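Local coordinates for Fdc1 (Candida dubliniensis, PDB 4ZAD), which binds prenylated FMN with manganese and probably catalyses the reversible decarboxylation of aromatic acids such as ferulic, p-coumaric and cinnamic acid to their vinyl derivatives, at residues F156-G161 against L218-P223; C268-E273 against A316-S321; G161-Q166 against S176-M181. All coordinates share one frame; numbering follows the deposited sequence.

Contact 1 (F156-G161 against L218-P223); sequences FIQTYG and LCFGVP. With 4LU (1-deoxy-5-O-phosphono-1-(3,3,4,5-tetramethyl-9,11-dioxo-2,3,8,9,10,11-hexahydro-7H-quinolino[1,8-fg]pteridin-12-ium-7-y l)-D-ribitol), chain E.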
# COMPACT_ATOMS: atom_id res chain seq x y z
N PHE A 156 22.69 -11.78 18.24
CA PHE A 156 21.51 -12.64 18.34
C PHE A 156 21.69 -14.00 17.69
O PHE A 156 21.51 -14.17 16.47
CB PHE A 156 20.27 -11.91 17.84
CG PHE A 156 19.62 -11.05 18.89
CD1 PHE A 156 20.00 -9.74 19.06
CD2 PHE A 156 18.61 -11.56 19.70
CE1 PHE A 156 19.39 -8.95 20.03
CE2 PHE A 156 18.01 -10.79 20.67
CZ PHE A 156 18.38 -9.51 20.84
N ILE A 157 22.07 -14.96 18.52
CA ILE A 157 22.45 -16.29 18.06
C ILE A 157 21.20 -17.07 17.70
O ILE A 157 21.24 -17.96 16.86
CB ILE A 157 23.28 -17.02 19.15
CG1 ILE A 157 23.96 -18.26 18.59
CG2 ILE A 157 22.43 -17.37 20.40
CD1 ILE A 157 24.85 -18.94 19.59
N GLN A 158 20.09 -16.71 18.32
CA GLN A 158 18.83 -17.45 18.18
C GLN A 158 17.82 -16.57 17.50
O GLN A 158 17.18 -15.71 18.10
CB GLN A 158 18.35 -17.96 19.53
CG GLN A 158 16.88 -18.18 19.72
CD GLN A 158 16.22 -19.06 18.70
OE1 GLN A 158 16.81 -19.46 17.71
NE2 GLN A 158 14.95 -19.35 18.93
N THR A 159 17.71 -16.80 16.20
CA THR A 159 16.72 -16.14 15.40
C THR A 159 15.92 -17.16 14.60
O THR A 159 14.91 -16.79 14.04
CB THR A 159 17.35 -15.06 14.48
OG1 THR A 159 18.14 -15.68 13.44
CG2 THR A 159 18.22 -14.13 15.28
N TYR A 160 16.33 -18.42 14.53
CA TYR A 160 15.60 -19.38 13.70
C TYR A 160 15.82 -20.82 14.13
O TYR A 160 15.81 -21.76 13.31
CB TYR A 160 15.95 -19.18 12.21
CG TYR A 160 14.86 -19.58 11.22
CD1 TYR A 160 13.82 -18.73 10.92
CD2 TYR A 160 14.90 -20.81 10.55
CE1 TYR A 160 12.83 -19.11 9.99
CE2 TYR A 160 13.94 -21.18 9.62
CZ TYR A 160 12.91 -20.31 9.34
OH TYR A 160 11.96 -20.65 8.43
N GLY A 161 15.99 -20.99 15.43
CA GLY A 161 16.02 -22.29 16.03
C GLY A 161 14.85 -22.32 16.97
O GLY A 161 14.12 -21.32 17.10
N LEU A 218 17.55 -25.96 22.75
CA LEU A 218 17.48 -24.92 21.78
C LEU A 218 18.10 -25.54 20.55
O LEU A 218 19.28 -25.86 20.58
CB LEU A 218 18.29 -23.70 22.22
CG LEU A 218 18.51 -22.66 21.10
CD1 LEU A 218 17.11 -22.07 20.59
CD2 LEU A 218 19.46 -21.56 21.50
N CYS A 219 17.31 -25.71 19.49
CA CYS A 219 17.66 -26.60 18.37
C CYS A 219 17.80 -25.80 17.11
O CYS A 219 16.89 -25.06 16.75
CB CYS A 219 16.59 -27.68 18.20
SG CYS A 219 16.24 -28.67 19.73
N PHE A 220 18.94 -25.91 16.42
CA PHE A 220 19.15 -25.15 15.16
C PHE A 220 19.15 -26.08 13.97
O PHE A 220 19.66 -27.21 14.06
CB PHE A 220 20.46 -24.37 15.20
CG PHE A 220 20.53 -23.39 16.31
CD1 PHE A 220 19.90 -22.17 16.21
CD2 PHE A 220 21.20 -23.68 17.46
CE1 PHE A 220 19.94 -21.28 17.25
CE2 PHE A 220 21.24 -22.79 18.51
CZ PHE A 220 20.61 -21.60 18.40
N GLY A 221 18.55 -25.65 12.87
CA GLY A 221 18.46 -26.49 11.68
C GLY A 221 17.56 -27.68 11.87
O GLY A 221 17.81 -28.76 11.37
N VAL A 222 16.49 -27.48 12.60
CA VAL A 222 15.52 -28.54 12.84
C VAL A 222 14.76 -28.84 11.55
O VAL A 222 14.96 -28.17 10.57
CB VAL A 222 14.49 -28.11 13.90
CG1 VAL A 222 15.24 -27.56 15.20
CG2 VAL A 222 13.55 -27.12 13.31
N PRO A 223 13.92 -29.88 11.56
CA PRO A 223 13.07 -30.16 10.42
C PRO A 223 12.24 -28.95 10.06
O PRO A 223 11.49 -28.45 10.91
CB PRO A 223 12.19 -31.27 10.94
CG PRO A 223 13.07 -31.97 11.86
CD PRO A 223 13.75 -30.90 12.59
C9 4LU E . 8.81 -15.70 15.00
C8 4LU E . 9.78 -16.01 14.04
C7 4LU E . 11.07 -15.47 14.13
C10 4LU E . 8.70 -14.62 18.53
C6 4LU E . 11.35 -14.50 15.23
N3 4LU E . 9.51 -13.65 20.95
C2 4LU E . 8.37 -14.34 20.86
C13 4LU E . 13.55 -15.01 15.95
C5 4LU E . 12.68 -13.91 15.40
C1 4LU E . 11.66 -12.74 17.37
O2 4LU E . 7.73 -14.53 21.91
N1 4LU E . 7.96 -14.82 19.66
C4 4LU E . 10.27 -13.41 19.86
O4 4LU E . 11.31 -12.74 20.10
C4A 4LU E . 9.89 -13.87 18.62
N5 4LU E . 10.51 -13.34 17.26
C3 4LU E . 12.72 -12.98 16.52
C12 4LU E . 13.31 -13.38 14.12
C5A 4LU E . 10.26 -14.18 16.19
C7M 4LU E . 12.16 -15.79 13.14
C8M 4LU E . 9.38 -16.98 12.96
C9A 4LU E . 9.07 -14.94 16.15
N10 4LU E . 8.28 -15.13 17.34
C1' 4LU E . 6.83 -15.33 17.25
C2' 4LU E . 6.52 -16.73 17.78
O2' 4LU E . 7.43 -17.67 17.16
C3' 4LU E . 5.06 -17.14 17.53
O3' 4LU E . 4.17 -16.26 18.26
C4' 4LU E . 4.78 -18.60 17.95
O4' 4LU E . 3.36 -18.81 18.02
C5' 4LU E . 5.36 -18.92 19.34
O5' 4LU E . 5.08 -20.24 19.78
P 4LU E . 3.97 -20.57 20.87
O2P 4LU E . 4.31 -22.05 21.07
O3P 4LU E . 2.65 -20.23 20.15
O1P 4LU E . 4.25 -19.67 22.05
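The wall behind the prenylated-flavin pocket is built where Gly161, the last residue of 156-161, settles on Cys219 and Phe220 of strand 214-220. Gly161 CA comes within 3.0 Å of Cys219 O and 3.9 Å of Phe220 CD1, an approach suited to a residue with no side chain, since a CB would point toward the strand and collide with Cys219 O and Phe220. Gln158 fixes this glycine through both of its backbone polar groups. With CG anti to the backbone N (chi1 153°) and a bend at chi2, the amide is carried back along its own loop: OE1 accepts Gly161 N at 2.9 Å on an in-plane lone pair, while NE2 donates to Gly161 O at 2.8 Å from well above that carbonyl's plane. A glutamine suits the place because one flat group supplies donor and acceptor together. Its amide carbon CD lies against the methyl Leu218 CD1 at 3.7 Å, and its plane stands 74° from the Phe220 ring. Phe220 CE1 also approaches Ile157 O at 3.6 Å, and the same ring meets Phe272 edge-to-face. On the flavin side, Thr159 O is the atom closest to the cofactor, at carbon C13, and methyl C7M lies 4.0 Å from Tyr160 CD1, at the ring edge. A buried loop folded onto the sheet and presenting residues to the cofactor belongs to the flavin-binding Rift-related domain of UbiD enzymes.

Contact 2 (C268-E273 against A316-S321); sequences CEMVFE and AIMPIS. With 4LU (1-deoxy-5-O-phosphono-1-(3,3,4,5-tetramethyl-9,11-dioxo-2,3,8,9,10,11-hexahydro-7H-quinolino[1,8-fg]pteridin-12-ium-7-y l)-D-ribitol), chain E.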
# COMPACT_ATOMS: atom_id res chain seq x y z
N CYS A 268 18.95 -32.25 13.52
CA CYS A 268 19.20 -30.84 13.76
C CYS A 268 20.63 -30.63 13.34
O CYS A 268 21.36 -31.60 13.12
CB CYS A 268 19.03 -30.47 15.23
SG CYS A 268 17.43 -30.77 15.90
N GLU A 269 21.03 -29.37 13.19
CA GLU A 269 22.44 -29.07 12.98
C GLU A 269 23.15 -28.95 14.32
O GLU A 269 24.27 -29.45 14.47
CB GLU A 269 22.62 -27.79 12.15
CG GLU A 269 21.99 -27.87 10.79
CD GLU A 269 22.85 -28.65 9.79
OE1 GLU A 269 24.04 -28.31 9.59
OE2 GLU A 269 22.33 -29.61 9.17
N MET A 270 22.50 -28.29 15.29
CA MET A 270 23.08 -28.08 16.61
C MET A 270 21.98 -28.01 17.62
O MET A 270 20.94 -27.34 17.36
CB MET A 270 23.84 -26.74 16.71
CG MET A 270 25.11 -26.60 15.91
SD MET A 270 25.76 -24.93 15.94
CE MET A 270 24.63 -24.16 14.79
N VAL A 271 22.24 -28.63 18.79
CA VAL A 271 21.34 -28.60 19.92
C VAL A 271 22.08 -28.06 21.12
O VAL A 271 23.20 -28.44 21.38
CB VAL A 271 20.74 -30.01 20.27
CG1 VAL A 271 19.87 -29.93 21.53
CG2 VAL A 271 19.91 -30.54 19.09
N PHE A 272 21.46 -27.12 21.81
CA PHE A 272 22.01 -26.48 22.99
C PHE A 272 21.10 -26.98 24.12
O PHE A 272 19.89 -26.97 23.97
CB PHE A 272 21.84 -24.96 22.88
CG PHE A 272 22.87 -24.25 22.02
CD1 PHE A 272 23.60 -24.89 21.03
CD2 PHE A 272 23.06 -22.90 22.17
CE1 PHE A 272 24.53 -24.20 20.25
CE2 PHE A 272 24.00 -22.20 21.36
CZ PHE A 272 24.72 -22.86 20.42
N GLU A 273 21.68 -27.41 25.24
CA GLU A 273 20.90 -27.92 26.37
C GLU A 273 21.21 -27.14 27.61
O GLU A 273 22.38 -26.87 27.85
CB GLU A 273 21.26 -29.38 26.66
CG GLU A 273 21.17 -30.31 25.45
CD GLU A 273 21.60 -31.71 25.78
OE1 GLU A 273 21.87 -32.00 26.96
OE2 GLU A 273 21.65 -32.55 24.86
N ALA A 316 28.25 -27.66 10.65
CA ALA A 316 26.90 -27.30 11.06
C ALA A 316 26.47 -26.04 10.34
O ALA A 316 27.28 -25.13 10.08
CB ALA A 316 26.79 -27.14 12.60
N ILE A 317 25.19 -25.99 9.98
CA ILE A 317 24.64 -24.80 9.34
C ILE A 317 23.59 -24.16 10.25
O ILE A 317 22.67 -24.81 10.73
CB ILE A 317 24.02 -25.10 7.95
CG1 ILE A 317 25.07 -25.75 7.03
CG2 ILE A 317 23.50 -23.84 7.31
CD1 ILE A 317 24.44 -26.60 5.91
N MET A 318 23.74 -22.87 10.51
CA MET A 318 22.73 -22.23 11.25
C MET A 318 21.80 -21.37 10.43
O MET A 318 22.24 -20.41 9.80
CB MET A 318 23.28 -21.42 12.39
CG MET A 318 22.09 -21.00 13.22
SD MET A 318 22.45 -20.69 14.88
CE MET A 318 23.21 -19.07 14.66
N PRO A 319 20.49 -21.67 10.48
CA PRO A 319 19.58 -20.72 9.88
C PRO A 319 19.41 -19.51 10.77
O PRO A 319 19.62 -19.56 11.99
CB PRO A 319 18.31 -21.50 9.74
CG PRO A 319 18.36 -22.51 10.82
CD PRO A 319 19.78 -22.80 11.08
N ILE A 320 19.01 -18.42 10.12
CA ILE A 320 19.06 -17.08 10.68
C ILE A 320 17.87 -16.33 10.08
O ILE A 320 17.52 -16.57 8.93
CB ILE A 320 20.49 -16.47 10.32
CG1 ILE A 320 21.54 -16.93 11.36
CG2 ILE A 320 20.53 -14.97 10.08
CD1 ILE A 320 21.30 -16.46 12.85
N SER A 321 17.20 -15.49 10.88
CA SER A 321 16.27 -14.45 10.39
C SER A 321 16.63 -13.04 10.89
O SER A 321 16.90 -12.81 12.07
CB SER A 321 14.83 -14.74 10.77
OG SER A 321 13.98 -13.66 10.41
C9 4LU E . 8.81 -15.70 15.00
C8 4LU E . 9.78 -16.01 14.04
C7 4LU E . 11.07 -15.47 14.13
C10 4LU E . 8.70 -14.62 18.53
C6 4LU E . 11.35 -14.50 15.23
N3 4LU E . 9.51 -13.65 20.95
C2 4LU E . 8.37 -14.34 20.86
C13 4LU E . 13.55 -15.01 15.95
C5 4LU E . 12.68 -13.91 15.40
C1 4LU E . 11.66 -12.74 17.37
O2 4LU E . 7.73 -14.53 21.91
N1 4LU E . 7.96 -14.82 19.66
C4 4LU E . 10.27 -13.41 19.86
O4 4LU E . 11.31 -12.74 20.10
C4A 4LU E . 9.89 -13.87 18.62
N5 4LU E . 10.51 -13.34 17.26
C3 4LU E . 12.72 -12.98 16.52
C12 4LU E . 13.31 -13.38 14.12
C5A 4LU E . 10.26 -14.18 16.19
C7M 4LU E . 12.16 -15.79 13.14
C8M 4LU E . 9.38 -16.98 12.96
C9A 4LU E . 9.07 -14.94 16.15
N10 4LU E . 8.28 -15.13 17.34
C1' 4LU E . 6.83 -15.33 17.25
C2' 4LU E . 6.52 -16.73 17.78
O2' 4LU E . 7.43 -17.67 17.16
C3' 4LU E . 5.06 -17.14 17.53
O3' 4LU E . 4.17 -16.26 18.26
C4' 4LU E . 4.78 -18.60 17.95
O4' 4LU E . 3.36 -18.81 18.02
C5' 4LU E . 5.36 -18.92 19.34
O5' 4LU E . 5.08 -20.24 19.78
P 4LU E . 3.97 -20.57 20.87
O2P 4LU E . 4.31 -22.05 21.07
O3P 4LU E . 2.65 -20.23 20.15
O1P 4LU E . 4.25 -19.67 22.05
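Glu269 reaches across to the start of strand 317-319, where its OE1 accepts the backbone N of Ile317 at 2.6 Å. The N-H meets the anti side of the carboxylate, 18° out of its plane, and the bond is somewhat bent, with 146° at the hydrogen. Glu269 CG sits anti to its carbonyl carbon and the chain bends at chi2 (-79°), which folds the aliphatic part back over the opposing backbone and brings CG to 3.1 Å from Ile317 O. Beside this polar link lies an apolar one. Met270 CG touches the methyl Ala316 CB at 3.8 Å, and a further bend at chi3 sends CE to Met318 CB at 3.9 Å, the two methionine chains crossing at about a right angle. Alanine is small enough for this close approach of the backbones, and flexible methionines fill the interface between them.

In the next shell, Arg10 forms a salt bridge with Glu269 OE1 and Arg313 with OE2. Both oxygens of the buried carboxylate thus face positive charge, which would be expected to keep it ionised. Phe9 packs on Glu269 and Ile317, bringing helix 9-19 against the same junction. At the far end of 316-321, Ser321 CB lies 3.7 Å from cofactor methyl C7M, while its OG hydrogen-bonds Glu329 and its N bonds Thr159 OG1. The contact joins the large antiparallel sheet to the small mixed sheet that has strand 317-319 at its edge. Glu269 and Met270 both stand opposite Phe220 on the neighbouring strand, a classic beta bulge, which probably lets these two successive side chains reach the same partner segment.

Contact 3 (G161-Q166 against S176-M181); sequences GMWVLQ and SIARGM. With 4LU (1-deoxy-5-O-phosphono-1-(3,3,4,5-tetramethyl-9,11-dioxo-2,3,8,9,10,11-hexahydro-7H-quinolino[1,8-fg]pteridin-12-ium-7-y l)-D-ribitol), chain E.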
# COMPACT_ATOMS: atom_id res chain seq x y z
N GLY A 161 15.99 -20.99 15.43
CA GLY A 161 16.02 -22.29 16.03
C GLY A 161 14.85 -22.32 16.97
O GLY A 161 14.12 -21.32 17.10
N MET A 162 14.74 -23.45 17.68
CA MET A 162 13.50 -23.85 18.35
C MET A 162 13.74 -24.13 19.82
O MET A 162 14.63 -24.88 20.15
CB MET A 162 13.03 -25.13 17.67
CG MET A 162 11.80 -25.78 18.19
SD MET A 162 11.40 -27.23 17.16
CE MET A 162 12.41 -28.53 17.86
N TRP A 163 12.93 -23.53 20.69
CA TRP A 163 13.06 -23.77 22.12
C TRP A 163 12.12 -24.89 22.40
O TRP A 163 10.98 -24.84 21.96
CB TRP A 163 12.62 -22.58 22.98
CG TRP A 163 13.39 -21.31 22.83
CD1 TRP A 163 13.02 -20.22 22.13
CD2 TRP A 163 14.65 -21.01 23.42
NE1 TRP A 163 13.98 -19.25 22.22
CE2 TRP A 163 15.00 -19.72 23.01
CE3 TRP A 163 15.53 -21.73 24.22
CZ2 TRP A 163 16.17 -19.11 23.41
CZ3 TRP A 163 16.71 -21.13 24.59
CH2 TRP A 163 17.02 -19.83 24.19
N VAL A 164 12.63 -25.88 23.14
CA VAL A 164 11.87 -27.01 23.59
C VAL A 164 11.77 -26.86 25.09
O VAL A 164 12.79 -26.92 25.78
CB VAL A 164 12.62 -28.31 23.26
CG1 VAL A 164 11.83 -29.57 23.75
CG2 VAL A 164 12.96 -28.38 21.76
N LEU A 165 10.55 -26.62 25.58
CA LEU A 165 10.26 -26.55 27.01
C LEU A 165 9.11 -27.49 27.27
O LEU A 165 8.21 -27.59 26.44
CB LEU A 165 9.90 -25.12 27.45
CG LEU A 165 10.98 -24.15 28.00
CD1 LEU A 165 12.39 -24.42 27.45
CD2 LEU A 165 10.66 -22.68 27.71
N GLN A 166 9.15 -28.18 28.41
CA GLN A 166 8.12 -29.14 28.84
C GLN A 166 7.59 -28.76 30.23
O GLN A 166 8.35 -28.33 31.08
CB GLN A 166 8.74 -30.52 28.90
CG GLN A 166 7.77 -31.67 29.19
CD GLN A 166 8.50 -33.00 29.24
OE1 GLN A 166 9.07 -33.39 30.27
NE2 GLN A 166 8.49 -33.70 28.11
N SER A 176 8.76 -23.65 20.06
CA SER A 176 8.49 -22.31 19.55
C SER A 176 9.74 -21.55 19.21
O SER A 176 10.83 -21.97 19.57
CB SER A 176 7.72 -21.52 20.58
OG SER A 176 8.52 -21.34 21.71
N ILE A 177 9.58 -20.42 18.53
CA ILE A 177 10.71 -19.52 18.21
C ILE A 177 10.56 -18.32 19.08
O ILE A 177 9.46 -17.82 19.28
CB ILE A 177 10.69 -19.00 16.75
CG1 ILE A 177 10.79 -20.14 15.76
CG2 ILE A 177 11.82 -17.96 16.51
CD1 ILE A 177 10.70 -19.66 14.31
N ALA A 178 11.69 -17.85 19.60
CA ALA A 178 11.74 -16.60 20.35
C ALA A 178 13.16 -16.18 20.26
O ALA A 178 14.04 -17.02 20.17
CB ALA A 178 11.31 -16.78 21.83
N ARG A 179 13.40 -14.88 20.28
CA ARG A 179 14.72 -14.38 20.00
C ARG A 179 15.62 -14.68 21.17
O ARG A 179 15.13 -14.96 22.27
CB ARG A 179 14.69 -12.88 19.71
CG ARG A 179 14.53 -12.00 20.91
CD ARG A 179 14.47 -10.59 20.42
NE ARG A 179 14.50 -9.59 21.48
CZ ARG A 179 13.89 -8.41 21.39
NH1 ARG A 179 13.18 -8.09 20.31
NH2 ARG A 179 13.97 -7.53 22.38
N GLY A 180 16.92 -14.64 20.89
CA GLY A 180 17.92 -14.91 21.90
C GLY A 180 19.27 -14.32 21.56
O GLY A 180 19.75 -14.42 20.42
N MET A 181 19.87 -13.67 22.53
CA MET A 181 21.18 -13.10 22.32
C MET A 181 22.18 -13.64 23.35
O MET A 181 21.82 -14.03 24.46
CB MET A 181 21.13 -11.56 22.32
CG MET A 181 20.39 -10.89 23.46
SD MET A 181 20.89 -9.16 23.64
CE MET A 181 22.37 -9.32 24.67
C9 4LU E . 8.81 -15.70 15.00
C8 4LU E . 9.78 -16.01 14.04
C7 4LU E . 11.07 -15.47 14.13
C10 4LU E . 8.70 -14.62 18.53
C6 4LU E . 11.35 -14.50 15.23
N3 4LU E . 9.51 -13.65 20.95
C2 4LU E . 8.37 -14.34 20.86
C13 4LU E . 13.55 -15.01 15.95
C5 4LU E . 12.68 -13.91 15.40
C1 4LU E . 11.66 -12.74 17.37
O2 4LU E . 7.73 -14.53 21.91
N1 4LU E . 7.96 -14.82 19.66
C4 4LU E . 10.27 -13.41 19.86
O4 4LU E . 11.31 -12.74 20.10
C4A 4LU E . 9.89 -13.87 18.62
N5 4LU E . 10.51 -13.34 17.26
C3 4LU E . 12.72 -12.98 16.52
C12 4LU E . 13.31 -13.38 14.12
C5A 4LU E . 10.26 -14.18 16.19
C7M 4LU E . 12.16 -15.79 13.14
C8M 4LU E . 9.38 -16.98 12.96
C9A 4LU E . 9.07 -14.94 16.15
N10 4LU E . 8.28 -15.13 17.34
C1' 4LU E . 6.83 -15.33 17.25
C2' 4LU E . 6.52 -16.73 17.78
O2' 4LU E . 7.43 -17.67 17.16
C3' 4LU E . 5.06 -17.14 17.53
O3' 4LU E . 4.17 -16.26 18.26
C4' 4LU E . 4.78 -18.60 17.95
O4' 4LU E . 3.36 -18.81 18.02
C5' 4LU E . 5.36 -18.92 19.34
O5' 4LU E . 5.08 -20.24 19.78
P 4LU E . 3.97 -20.57 20.87
O2P 4LU E . 4.31 -22.05 21.07
O3P 4LU E . 2.65 -20.23 20.15
O1P 4LU E . 4.25 -19.67 22.05
O HOH W 1 8.92 -23.49 23.56
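Trp163 holds CG anti to its carbonyl carbon (chi1 -63°), and chi2 of 102° turns the indole so that NE1 points at Ala178 in the loop after strand 173-176. NE1 donates to Ala178 O at 3.0 Å; the oxygen lies near the ring edge but 17° out of the ring plane, and the donor stands above the plane of the carbonyl. Tryptophan suits the place because its broad ring carries a donor far enough out to reach past the end of the strand pairing. Within that pairing Trp163 and Ser176 form an antiparallel hydrogen-bonded pair: Trp163 N gives a nearly straight bond to Ser176 O at 2.8 Å, and Ser176 N returns a longer one to Trp163 O at 3.2 Å. A water joins the same two residues, donating to Trp163 O and bonded to Ser176 OG at 2.9 Å.

From this anchored backbone the next residues turn to the cofactor. Ile177 O accepts the ribityl hydroxyl O2' at 2.9 Å, its branch CG2 packs 3.5 Å from ring carbon C7, and Arg179 N donates to flavin O4 at 3.0 Å. The Arg179 guanidinium leads onward to a salt bridge with Glu284 and a long, weak ion pair with Glu289, the probable proton donor. Tyr305 stacks on the Trp163 ring as a second shell. Much of the recognition of the cofactor here runs through backbone groups, so the indole and strand bonds that fix this loop probably help set where the flavin's O4 and ribityl chain are held.

Overall arrangement
All three contacts are buried, and all reach the large antiparallel sheet of the Rift-related domain. Contacts 1 and 3 share Gly161, and contact 3 is nested within the loop closed by contact 1; a probable hydrogen bond from Met162 N to Cys219 O joins their neighbouring strands. Contact 2, later in the chain, joins contact 1 by backbone pairing of Phe220 with Glu269 and Met270 but does not touch contact 3. Chemistry follows place: contact 1 has no hydrogen bond across its segments, where a glutamine amide and backbone carbonyls pack against a leucine methyl, a phenylalanine ring and a glycine; contact 2 adds a buried carboxylate where a second sheet and helix 9-19 meet; contact 3, with backbone and indole hydrogen bonds, binds the cofactor most directly.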